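PDB 3WQC: D-threo-3-hydroxyaspartate dehydratase from Delftia, which uses pyridoxal 5'-phosphate and a divalent metal ion to deaminate D-threo-3-hydroxyaspartate to oxaloacetate and ammonium, and also dehydrates related hydroxyaspartates and D-serine. Local coordinates for residues 35-40 / 46-51; 229-234 / 241-246; 28-33 / 61-66. All coordinates share one frame; numbering follows the deposited sequence.

Contact 1 of 3, residues 35-40 / 46-51; sequences ARMQQR and VRLRPH. With PLP (pyridoxal-5'-phosphate), chain J.
Leu48 meets Met37 and Gln38 where the helix 27-44 lies against the short strand that follows it, a compact example of how a barrel strand is sealed by its preceding helix. Val46 does not touch 35-40 itself but packs on Met41 of the same helix and on Val243 of the adjacent strand. Arg47 turns its side chain away from the helix, and its backbone pairs with Thr241 and Val243. Leu48 then points at the helix and carries the contact. Its CD2 lies 3.7 Å from Met37 CG, the two side chains crossing at about a right angle. Met37 sets out with CG anti to the backbone N (chi1 -176°), which offers that methylene to the leucine, and then bends at its next two torsions. On the other flank Gln38 OE1 sits 3.6 Å from Leu48 CD2, a van der Waals contact rather than a polar one. The amide's other end, NE2, is hydrogen-bonded to Asp42 one helical turn on, and it also makes a weak 3.5 Å bond to a water. That same water accepts from Leu48 N at 2.9 Å, so the buried backbone N-H of the strand is satisfied there. Arg49 also starts away from the helix; its guanidinium forms salt bridges with Asp90 and Glu242. At the end of the segment His51 brings CD2 to 3.4 Å from PLP C4, lying obliquely to the cofactor ring. A helix packed on the short strand that follows it, with the chain then running on to the cofactor, is typical of the TIM-barrel domain of alanine racemase-like enzymes.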
loop_
_atom_site.group_PDB
_atom_site.type_symbol
_atom_site.label_atom_id
_atom_site.label_comp_id
_atom_site.label_asym_id
_atom_site.label_seq_id
_atom_site.Cartn_x
_atom_site.Cartn_y
_atom_site.Cartn_z
ATOM N N ALA B 35 -11.043 -10.941 -22.589
ATOM C CA ALA B 35 -11.669 -11.900 -23.572
ATOM C C ALA B 35 -11.458 -13.306 -23.121
ATOM O O ALA B 35 -12.371 -14.156 -23.228
ATOM C CB ALA B 35 -11.017 -11.735 -24.909
ATOM N N ARG B 36 -10.246 -13.626 -22.642
ATOM C CA ARG B 36 -9.949 -14.999 -22.256
ATOM C C ARG B 36 -10.936 -15.482 -21.139
ATOM O O ARG B 36 -11.473 -16.617 -21.175
ATOM C CB ARG B 36 -8.502 -15.199 -21.788
ATOM C CG ARG B 36 -8.173 -16.600 -21.168
ATOM C CD ARG B 36 -6.755 -16.646 -20.684
ATOM N NE ARG B 36 -6.451 -17.906 -20.019
ATOM C CZ ARG B 36 -5.489 -18.096 -19.089
ATOM N NH1 ARG B 36 -4.644 -17.113 -18.798
ATOM N NH2 ARG B 36 -5.321 -19.287 -18.491
ATOM N N MET B 37 -11.111 -14.657 -20.122
ATOM C CA MET B 37 -11.982 -15.058 -19.017
ATOM C C MET B 37 -13.399 -15.135 -19.470
ATOM O O MET B 37 -14.081 -16.127 -19.112
ATOM C CB MET B 37 -11.818 -14.053 -17.835
ATOM C CG MET B 37 -12.626 -14.459 -16.576
ATOM S SD MET B 37 -12.074 -16.020 -15.805
ATOM C CE MET B 37 -10.520 -15.512 -14.988
ATOM N N GLN B 38 -13.909 -14.132 -20.179
ATOM C CA GLN B 38 -15.312 -14.128 -20.577
ATOM C C GLN B 38 -15.555 -15.345 -21.473
ATOM O O GLN B 38 -16.608 -16.020 -21.359
ATOM C CB GLN B 38 -15.737 -12.861 -21.328
ATOM C CG GLN B 38 -17.253 -12.761 -21.596
ATOM C CD GLN B 38 -18.085 -12.725 -20.302
ATOM O OE1 GLN B 38 -17.907 -11.839 -19.468
ATOM N NE2 GLN B 38 -19.052 -13.685 -20.126
ATOM N N GLN B 39 -14.632 -15.641 -22.417
ATOM C CA GLN B 39 -14.850 -16.791 -23.307
ATOM C C GLN B 39 -14.915 -18.103 -22.483
ATOM O O GLN B 39 -15.656 -19.041 -22.815
ATOM C CB GLN B 39 -13.705 -16.883 -24.353
ATOM C CG GLN B 39 -13.877 -15.735 -25.327
ATOM C CD GLN B 39 -12.694 -15.470 -26.229
ATOM O OE1 GLN B 39 -11.663 -16.211 -26.222
ATOM N NE2 GLN B 39 -12.819 -14.384 -27.047
ATOM N N ARG B 40 -14.075 -18.235 -21.470
ATOM C CA ARG B 40 -14.059 -19.450 -20.678
ATOM C C ARG B 40 -15.387 -19.608 -19.948
ATOM O O ARG B 40 -15.978 -20.732 -19.899
ATOM C CB ARG B 40 -12.872 -19.514 -19.697
ATOM C CG ARG B 40 -12.950 -20.814 -18.963
ATOM C CD ARG B 40 -11.711 -21.061 -18.230
ATOM N NE ARG B 40 -11.394 -22.452 -18.348
ATOM C CZ ARG B 40 -11.801 -23.446 -17.553
ATOM N NH1 ARG B 40 -11.321 -24.646 -17.941
ATOM N NH2 ARG B 40 -12.625 -23.277 -16.418
ATOM N N VAL B 46 -21.776 -20.170 -17.623
ATOM C CA VAL B 46 -22.033 -19.445 -16.412
ATOM C C VAL B 46 -21.863 -17.934 -16.651
ATOM O O VAL B 46 -21.077 -17.517 -17.597
ATOM C CB VAL B 46 -21.156 -19.928 -15.218
ATOM C CG1 VAL B 46 -21.422 -21.406 -15.013
ATOM C CG2 VAL B 46 -19.644 -19.710 -15.476
ATOM N N ARG B 47 -22.442 -17.102 -15.795
ATOM C CA ARG B 47 -22.237 -15.649 -15.836
ATOM C C ARG B 47 -20.836 -15.379 -15.234
ATOM O O ARG B 47 -20.309 -16.165 -14.389
ATOM C CB ARG B 47 -23.261 -14.933 -15.006
ATOM C CG ARG B 47 -24.615 -15.097 -15.658
ATOM C CD ARG B 47 -25.509 -14.048 -15.119
ATOM N NE ARG B 47 -26.048 -14.367 -13.829
ATOM C CZ ARG B 47 -27.188 -15.077 -13.676
ATOM N NH1 ARG B 47 -27.781 -15.562 -14.744
ATOM N NH2 ARG B 47 -27.718 -15.356 -12.472
ATOM N N LEU B 48 -20.242 -14.261 -15.674
ATOM C CA LEU B 48 -18.986 -13.766 -15.016
ATOM C C LEU B 48 -19.360 -12.486 -14.343
ATOM O O LEU B 48 -19.901 -11.544 -14.945
ATOM C CB LEU B 48 -17.920 -13.410 -16.121
ATOM C CG LEU B 48 -16.640 -12.828 -15.563
ATOM C CD1 LEU B 48 -15.893 -13.748 -14.609
ATOM C CD2 LEU B 48 -15.688 -12.428 -16.691
ATOM N N ARG B 49 -19.113 -12.455 -13.003
ATOM C CA ARG B 49 -19.393 -11.232 -12.175
ATOM C C ARG B 49 -17.993 -10.798 -11.695
ATOM O O ARG B 49 -17.479 -11.234 -10.622
ATOM C CB ARG B 49 -20.247 -11.588 -10.948
ATOM C CG ARG B 49 -20.577 -10.316 -10.144
ATOM C CD ARG B 49 -21.170 -10.657 -8.741
ATOM N NE ARG B 49 -22.554 -11.118 -8.884
ATOM C CZ ARG B 49 -23.608 -10.332 -9.067
ATOM N NH1 ARG B 49 -23.454 -8.980 -9.025
ATOM N NH2 ARG B 49 -24.838 -10.881 -9.270
ATOM N N PRO B 50 -17.314 -9.925 -12.473
ATOM C CA PRO B 50 -15.911 -9.568 -12.155
ATOM C C PRO B 50 -15.857 -8.876 -10.801
ATOM O O PRO B 50 -16.744 -8.071 -10.415
ATOM C CB PRO B 50 -15.519 -8.579 -13.290
ATOM C CG PRO B 50 -16.815 -8.119 -13.936
ATOM C CD PRO B 50 -17.836 -9.281 -13.686
ATOM N N HIS B 51 -14.759 -9.146 -10.138
ATOM C CA HIS B 51 -14.470 -8.445 -8.849
ATOM C C HIS B 51 -13.635 -7.221 -9.129
ATOM O O HIS B 51 -12.486 -7.346 -9.563
ATOM C CB HIS B 51 -13.742 -9.421 -7.878
ATOM C CG HIS B 51 -14.005 -9.000 -6.471
ATOM N ND1 HIS B 51 -13.875 -7.664 -6.063
ATOM C CD2 HIS B 51 -14.455 -9.727 -5.347
ATOM C CE1 HIS B 51 -14.285 -7.561 -4.788
ATOM N NE2 HIS B 51 -14.584 -8.833 -4.336
HETATM N N1 PLP J . -14.511 -13.402 -4.536
HETATM C C2 PLP J . -14.195 -12.827 -3.358
HETATM C C2A PLP J . -15.120 -12.943 -2.168
HETATM C C3 PLP J . -12.962 -12.083 -3.257
HETATM O O3 PLP J . -12.666 -11.498 -2.106
HETATM C C4 PLP J . -12.116 -12.016 -4.420
HETATM C C4A PLP J . -10.916 -11.250 -4.342
HETATM C C5 PLP J . -12.537 -12.656 -5.624
HETATM C C6 PLP J . -13.721 -13.408 -5.612
HETATM C C5A PLP J . -11.683 -12.620 -6.868
HETATM O O4P PLP J . -10.437 -13.422 -6.622
HETATM P P PLP J . -9.220 -13.195 -7.638
HETATM O O1P PLP J . -9.858 -13.284 -8.974
HETATM O O2P PLP J . -8.326 -14.349 -7.349
HETATM O O3P PLP J . -8.642 -11.856 -7.426
HETATM O O HOH W 1 -21.600 -12.908 -17.909
#

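Contact 2 of 3, residues 229-234 / 241-246. With PLP (pyridoxal-5'-phosphate), chain J.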
loop_
_atom_site.group_PDB
_atom_site.type_symbol
_atom_site.label_atom_id
_atom_site.label_comp_id
_atom_site.label_asym_id
_atom_site.label_seq_id
_atom_site.Cartn_x
_atom_site.Cartn_y
_atom_site.Cartn_z
ATOM N N PRO B 229 -7.516 -18.280 -10.090
ATOM C CA PRO B 229 -6.934 -19.612 -10.488
ATOM C C PRO B 229 -8.024 -20.697 -10.689
ATOM O O PRO B 229 -7.899 -21.520 -11.602
ATOM C CB PRO B 229 -6.013 -19.935 -9.321
ATOM C CG PRO B 229 -5.641 -18.524 -8.737
ATOM C CD PRO B 229 -6.906 -17.732 -8.859
ATOM N N THR B 230 -9.018 -20.765 -9.779
ATOM C CA THR B 230 -10.043 -21.838 -9.930
ATOM C C THR B 230 -10.982 -21.505 -11.063
ATOM O O THR B 230 -11.488 -22.422 -11.712
ATOM C CB THR B 230 -10.861 -22.092 -8.655
ATOM O OG1 THR B 230 -11.387 -20.839 -8.145
ATOM C CG2 THR B 230 -9.942 -22.713 -7.594
ATOM N N ALA B 231 -11.224 -20.217 -11.357
ATOM C CA ALA B 231 -12.053 -19.895 -12.564
ATOM C C ALA B 231 -11.431 -20.469 -13.837
ATOM O O ALA B 231 -12.122 -20.967 -14.740
ATOM C CB ALA B 231 -12.301 -18.405 -12.745
ATOM N N LEU B 232 -10.103 -20.322 -13.920
ATOM C CA LEU B 232 -9.354 -20.760 -15.105
ATOM C C LEU B 232 -9.090 -22.259 -15.168
ATOM O O LEU B 232 -8.814 -22.817 -16.246
ATOM C CB LEU B 232 -8.053 -19.984 -15.219
ATOM C CG LEU B 232 -8.302 -18.471 -15.527
ATOM C CD1 LEU B 232 -6.971 -17.669 -15.381
ATOM C CD2 LEU B 232 -8.985 -18.214 -16.881
ATOM N N ALA B 233 -9.244 -22.928 -14.025
ATOM C CA ALA B 233 -8.889 -24.351 -13.926
ATOM C C ALA B 233 -10.119 -25.275 -13.870
ATOM O O ALA B 233 -9.931 -26.498 -14.098
ATOM C CB ALA B 233 -7.955 -24.598 -12.750
ATOM N N ALA B 234 -11.343 -24.742 -13.603
ATOM C CA ALA B 234 -12.478 -25.639 -13.339
ATOM C C ALA B 234 -12.736 -26.468 -14.606
ATOM O O ALA B 234 -12.848 -25.904 -15.669
ATOM C CB ALA B 234 -13.680 -24.817 -12.898
ATOM N N THR B 241 -24.119 -20.767 -10.966
ATOM C CA THR B 241 -24.833 -19.752 -11.847
ATOM C C THR B 241 -23.811 -18.710 -12.307
ATOM O O THR B 241 -23.968 -18.138 -13.353
ATOM C CB THR B 241 -26.072 -19.107 -11.266
ATOM O OG1 THR B 241 -25.700 -18.513 -10.122
ATOM C CG2 THR B 241 -26.885 -20.101 -10.552
ATOM N N GLU B 242 -22.821 -18.362 -11.476
ATOM C CA GLU B 242 -21.867 -17.283 -11.841
ATOM C C GLU B 242 -20.529 -17.637 -11.216
ATOM O O GLU B 242 -20.406 -18.275 -10.152
ATOM C CB GLU B 242 -22.350 -15.936 -11.401
ATOM C CG GLU B 242 -22.425 -15.853 -9.889
ATOM C CD GLU B 242 -22.789 -14.426 -9.395
ATOM O OE1 GLU B 242 -22.155 -13.976 -8.379
ATOM O OE2 GLU B 242 -23.697 -13.724 -9.941
ATOM N N VAL B 243 -19.491 -17.091 -11.853
ATOM C CA VAL B 243 -18.139 -17.110 -11.316
ATOM C C VAL B 243 -17.682 -15.666 -11.115
ATOM O O VAL B 243 -17.937 -14.794 -11.940
ATOM C CB VAL B 243 -17.211 -17.819 -12.322
ATOM C CG1 VAL B 243 -15.712 -17.664 -12.021
ATOM C CG2 VAL B 243 -17.573 -19.299 -12.380
ATOM N N ARG B 244 -16.974 -15.462 -9.992
ATOM C CA ARG B 244 -16.378 -14.164 -9.660
ATOM C C ARG B 244 -14.843 -14.312 -9.813
ATOM O O ARG B 244 -14.219 -15.227 -9.246
ATOM C CB ARG B 244 -16.675 -13.834 -8.153
ATOM C CG ARG B 244 -18.208 -13.866 -7.920
ATOM C CD ARG B 244 -18.551 -13.377 -6.477
ATOM N NE ARG B 244 -17.575 -13.915 -5.504
ATOM C CZ ARG B 244 -17.459 -15.210 -5.147
ATOM N NH1 ARG B 244 -18.443 -16.085 -5.452
ATOM N NH2 ARG B 244 -16.394 -15.638 -4.465
ATOM N N ALA B 245 -14.251 -13.372 -10.519
ATOM C CA ALA B 245 -12.758 -13.364 -10.641
ATOM C C ALA B 245 -12.406 -11.900 -10.873
ATOM O O ALA B 245 -13.211 -11.130 -11.427
ATOM C CB ALA B 245 -12.305 -14.149 -11.889
ATOM N N GLY B 246 -11.263 -11.515 -10.332
ATOM C CA GLY B 246 -10.876 -10.068 -10.426
ATOM C C GLY B 246 -9.455 -9.879 -10.928
ATOM O O GLY B 246 -9.257 -9.017 -11.807
HETATM N N1 PLP J . -14.511 -13.402 -4.536
HETATM C C2 PLP J . -14.195 -12.827 -3.358
HETATM C C2A PLP J . -15.120 -12.943 -2.168
HETATM C C3 PLP J . -12.962 -12.083 -3.257
HETATM O O3 PLP J . -12.666 -11.498 -2.106
HETATM C C4 PLP J . -12.116 -12.016 -4.420
HETATM C C4A PLP J . -10.916 -11.250 -4.342
HETATM C C5 PLP J . -12.537 -12.656 -5.624
HETATM C C6 PLP J . -13.721 -13.408 -5.612
HETATM C C5A PLP J . -11.683 -12.620 -6.868
HETATM O O4P PLP J . -10.437 -13.422 -6.622
HETATM P P PLP J . -9.220 -13.195 -7.638
HETATM O O1P PLP J . -9.858 -13.284 -8.974
HETATM O O2P PLP J . -8.326 -14.349 -7.349
HETATM O O3P PLP J . -8.642 -11.856 -7.426
#
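Ala231 touches both Val243 and Ala245, and these three small residues make up nearly all of the direct contact between the helix 228-233 and the strand 242-243 with its continuation. Ala231 is the most covered of them. Its CB lies 3.6 Å from Val243 CG1, the branch that stands anti to the backbone N (chi1 168°) and is thereby presented to the helix. Two residues on, Ala245 points the same way, and its CB is a looser 4.3 Å from Ala231 CB. One methyl thus touches two residues of 241-246, a purely apolar, buried fit of short side chains. Met37 of helix 27-44 packs on both alanines, while Met41 and Val225 close round Val243.

Arg244, between Val243 and Ala245 in sequence, starts away from the helix, and its guanidinium ends at the cofactor ring. The group presents an edge, in plane, to the pyridine nitrogen: NH2 donates to PLP N1 at 2.9 Å with an angle of 153°, and NE adds a weak bond to PLP N1 at 3.3 Å. Bonds from NH1 to Ser224 and from NH2 to Thr181 hold the group's orientation. An arginine donating here is likely to keep N1 unprotonated, as in alanine racemase. A leucine in its place would probably leave PLP N1 without its two donors and the ring freer to tilt. Farther on, Gly246 N gives a nearly straight bond to PLP O1P, 2.6 Å long at 172°. Arg244 thus reaches N1 from the face turned away from the helix, while Gly246 and the helix start lie at the phosphate, as befits a beta-alpha-beta unit of this PLP-binding TIM barrel.

Contact 3 of 3, residues 28-33 / 61-66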
loop_
_atom_site.group_PDB
_atom_site.type_symbol
_atom_site.label_atom_id
_atom_site.label_comp_id
_atom_site.label_asym_id
_atom_site.label_seq_id
_atom_site.Cartn_x
_atom_site.Cartn_y
_atom_site.Cartn_z
ATOM N N ASP B 28 -3.862 -3.493 -24.742
ATOM C CA ASP B 28 -4.016 -4.678 -25.597
ATOM C C ASP B 28 -3.921 -5.960 -24.752
ATOM O O ASP B 28 -4.724 -6.903 -24.955
ATOM C CB ASP B 28 -2.959 -4.631 -26.727
ATOM C CG ASP B 28 -3.312 -3.526 -27.859
ATOM O OD1 ASP B 28 -4.169 -2.565 -27.713
ATOM O OD2 ASP B 28 -2.694 -3.619 -28.937
ATOM N N ARG B 29 -2.973 -5.997 -23.762
ATOM C CA ARG B 29 -2.897 -7.188 -22.870
ATOM C C ARG B 29 -4.131 -7.260 -22.002
ATOM O O ARG B 29 -4.668 -8.372 -21.794
ATOM C CB ARG B 29 -1.700 -7.103 -21.939
ATOM C CG ARG B 29 -0.398 -7.314 -22.711
ATOM C CD ARG B 29 0.796 -7.272 -21.756
ATOM N NE ARG B 29 2.068 -7.520 -22.479
ATOM C CZ ARG B 29 3.215 -7.800 -21.836
ATOM N NH1 ARG B 29 3.279 -7.948 -20.476
ATOM N NH2 ARG B 29 4.298 -8.025 -22.554
ATOM N N MET B 30 -4.606 -6.110 -21.499
ATOM C CA MET B 30 -5.838 -6.100 -20.625
ATOM C C MET B 30 -7.034 -6.648 -21.460
ATOM O O MET B 30 -7.802 -7.542 -20.954
ATOM C CB MET B 30 -6.210 -4.712 -20.148
ATOM C CG MET B 30 -7.412 -4.684 -19.211
ATOM S SD MET B 30 -8.054 -3.031 -18.949
ATOM C CE MET B 30 -8.918 -2.634 -20.518
ATOM N N GLN B 31 -7.191 -6.234 -22.710
ATOM C CA GLN B 31 -8.316 -6.758 -23.521
ATOM C C GLN B 31 -8.201 -8.239 -23.790
ATOM O O GLN B 31 -9.234 -8.940 -23.764
ATOM C CB GLN B 31 -8.355 -6.018 -24.843
ATOM C CG GLN B 31 -9.068 -4.730 -24.581
ATOM C CD GLN B 31 -10.587 -4.869 -24.166
ATOM O OE1 GLN B 31 -11.075 -3.962 -23.657
ATOM N NE2 GLN B 31 -11.275 -5.977 -24.476
ATOM N N ARG B 32 -6.984 -8.778 -23.981
ATOM C CA ARG B 32 -6.781 -10.260 -24.183
ATOM C C ARG B 32 -7.207 -10.944 -22.897
ATOM O O ARG B 32 -7.816 -12.006 -22.931
ATOM C CB ARG B 32 -5.323 -10.703 -24.489
ATOM C CG ARG B 32 -4.922 -10.511 -25.972
ATOM C CD ARG B 32 -3.415 -10.509 -26.186
ATOM N NE ARG B 32 -3.274 -9.286 -26.983
ATOM C CZ ARG B 32 -2.294 -8.383 -26.897
ATOM N NH1 ARG B 32 -1.260 -8.575 -26.069
ATOM N NH2 ARG B 32 -2.375 -7.268 -27.622
ATOM N N ASN B 33 -6.839 -10.404 -21.728
ATOM C CA ASN B 33 -7.218 -11.078 -20.439
ATOM C C ASN B 33 -8.736 -11.072 -20.259
ATOM O O ASN B 33 -9.293 -12.082 -19.814
ATOM C CB ASN B 33 -6.547 -10.279 -19.291
ATOM C CG ASN B 33 -5.031 -10.423 -19.267
ATOM O OD1 ASN B 33 -4.448 -11.348 -19.883
ATOM N ND2 ASN B 33 -4.351 -9.492 -18.545
ATOM N N ALA B 61 -13.831 -1.570 -15.501
ATOM C CA ALA B 61 -15.062 -2.336 -15.359
ATOM C C ALA B 61 -15.934 -2.153 -16.606
ATOM O O ALA B 61 -16.674 -3.094 -16.979
ATOM C CB ALA B 61 -15.829 -1.834 -14.124
ATOM N N ALA B 62 -15.885 -0.968 -17.252
ATOM C CA ALA B 62 -16.684 -0.788 -18.474
ATOM C C ALA B 62 -16.227 -1.754 -19.543
ATOM O O ALA B 62 -17.015 -2.303 -20.309
ATOM C CB ALA B 62 -16.600 0.663 -19.012
ATOM N N ALA B 63 -14.930 -1.974 -19.677
ATOM C CA ALA B 63 -14.396 -2.937 -20.643
ATOM C C ALA B 63 -14.845 -4.344 -20.308
ATOM O O ALA B 63 -15.168 -5.158 -21.192
ATOM C CB ALA B 63 -12.862 -2.881 -20.740
ATOM N N GLN B 64 -14.809 -4.703 -19.042
ATOM C CA GLN B 64 -15.336 -6.036 -18.600
ATOM C C GLN B 64 -16.834 -6.172 -18.948
ATOM O O GLN B 64 -17.234 -7.237 -19.473
ATOM C CB GLN B 64 -15.109 -6.201 -17.101
ATOM C CG GLN B 64 -13.557 -6.349 -16.821
ATOM C CD GLN B 64 -13.198 -6.288 -15.355
ATOM O OE1 GLN B 64 -12.651 -7.315 -14.789
ATOM N NE2 GLN B 64 -13.417 -5.152 -14.743
ATOM N N ARG B 65 -17.631 -5.115 -18.725
ATOM C CA ARG B 65 -19.094 -5.162 -19.007
ATOM C C ARG B 65 -19.291 -5.275 -20.532
ATOM O O ARG B 65 -20.081 -6.148 -21.004
ATOM C CB ARG B 65 -19.799 -3.926 -18.489
ATOM C CG ARG B 65 -21.307 -3.868 -18.828
ATOM C CD ARG B 65 -21.913 -2.652 -18.108
ATOM N NE ARG B 65 -21.408 -1.351 -18.636
ATOM C CZ ARG B 65 -20.508 -0.502 -18.043
ATOM N NH1 ARG B 65 -20.167 0.650 -18.662
ATOM N NH2 ARG B 65 -19.970 -0.789 -16.833
ATOM N N ALA B 66 -18.553 -4.487 -21.324
ATOM C CA ALA B 66 -18.670 -4.538 -22.778
ATOM C C ALA B 66 -18.398 -5.948 -23.366
ATOM O O ALA B 66 -19.023 -6.353 -24.389
ATOM C CB ALA B 66 -17.781 -3.503 -23.455
HETATM O O HOH W 2 -14.276 -4.975 -23.772
#
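The methyl of Ala63 meets the ends of Met30 and Gln31, which lie side by side on the opposing helix, the first shell of a sparse meeting of two helices. Gln31 OE1 lies 3.6 Å from Ala63 CB, and Met30 CE approaches the same CB at 4.0 Å. Neither long side chain leaves its helix pointing straight at the other segment; both reach it by their ends. Met30 runs extended from a CG anti to the backbone N (chi1 -177°) until a bend at chi3 turns its methyl, whereas Gln31 is folded already at chi2 (-65°), which brings its amide across the gap.

A water forms the next layer. It accepts from Gln31 NE2 at 3.2 Å and donates to Ala63 O at 2.7 Å, linking the amide to a backbone carbonyl of the helix 58-66. Ile34 of helix 27-44 also packs on Ala63 and on Gln64, widening the helix-helix contact. The helix carrying Met30 is itself tied down by Asn33, whose ND2 bonds to the carbonyls of Val249 and Asp265, and by Arg29, which reaches the carbonyl of Val266.

Buried methionine, small alanine and exposed glutamine thus grade from apolar to polar across one narrow interface. Such chemistry implies a light van der Waals contact on the buried side, supplemented by a water bridge on the exposed side; between these two segments there is no salt bridge, and one water links them.

Contacts 1 and 2 are buried in the layer where helices pack on the barrel strands, and strands 47-48 and 242-243 are neighbours in the parallel sheet: Arg47 O takes a probable backbone hydrogen bond from Val243 N, and Arg40 NH2 probably binds Ala234 O. Both also touch the cofactor, through His51 in one and Arg244 and Gly246 in the other. Contact 3 is only partly buried and lies farther from the cofactor, yet it shares helix 27-44 with contact 1, and Pro50 packs on Gln64. Contact 2 is apolar between its segments; contacts 1 and 3 each add a glutamine and a water, at a buried residue in the former and an exposed one in the latter.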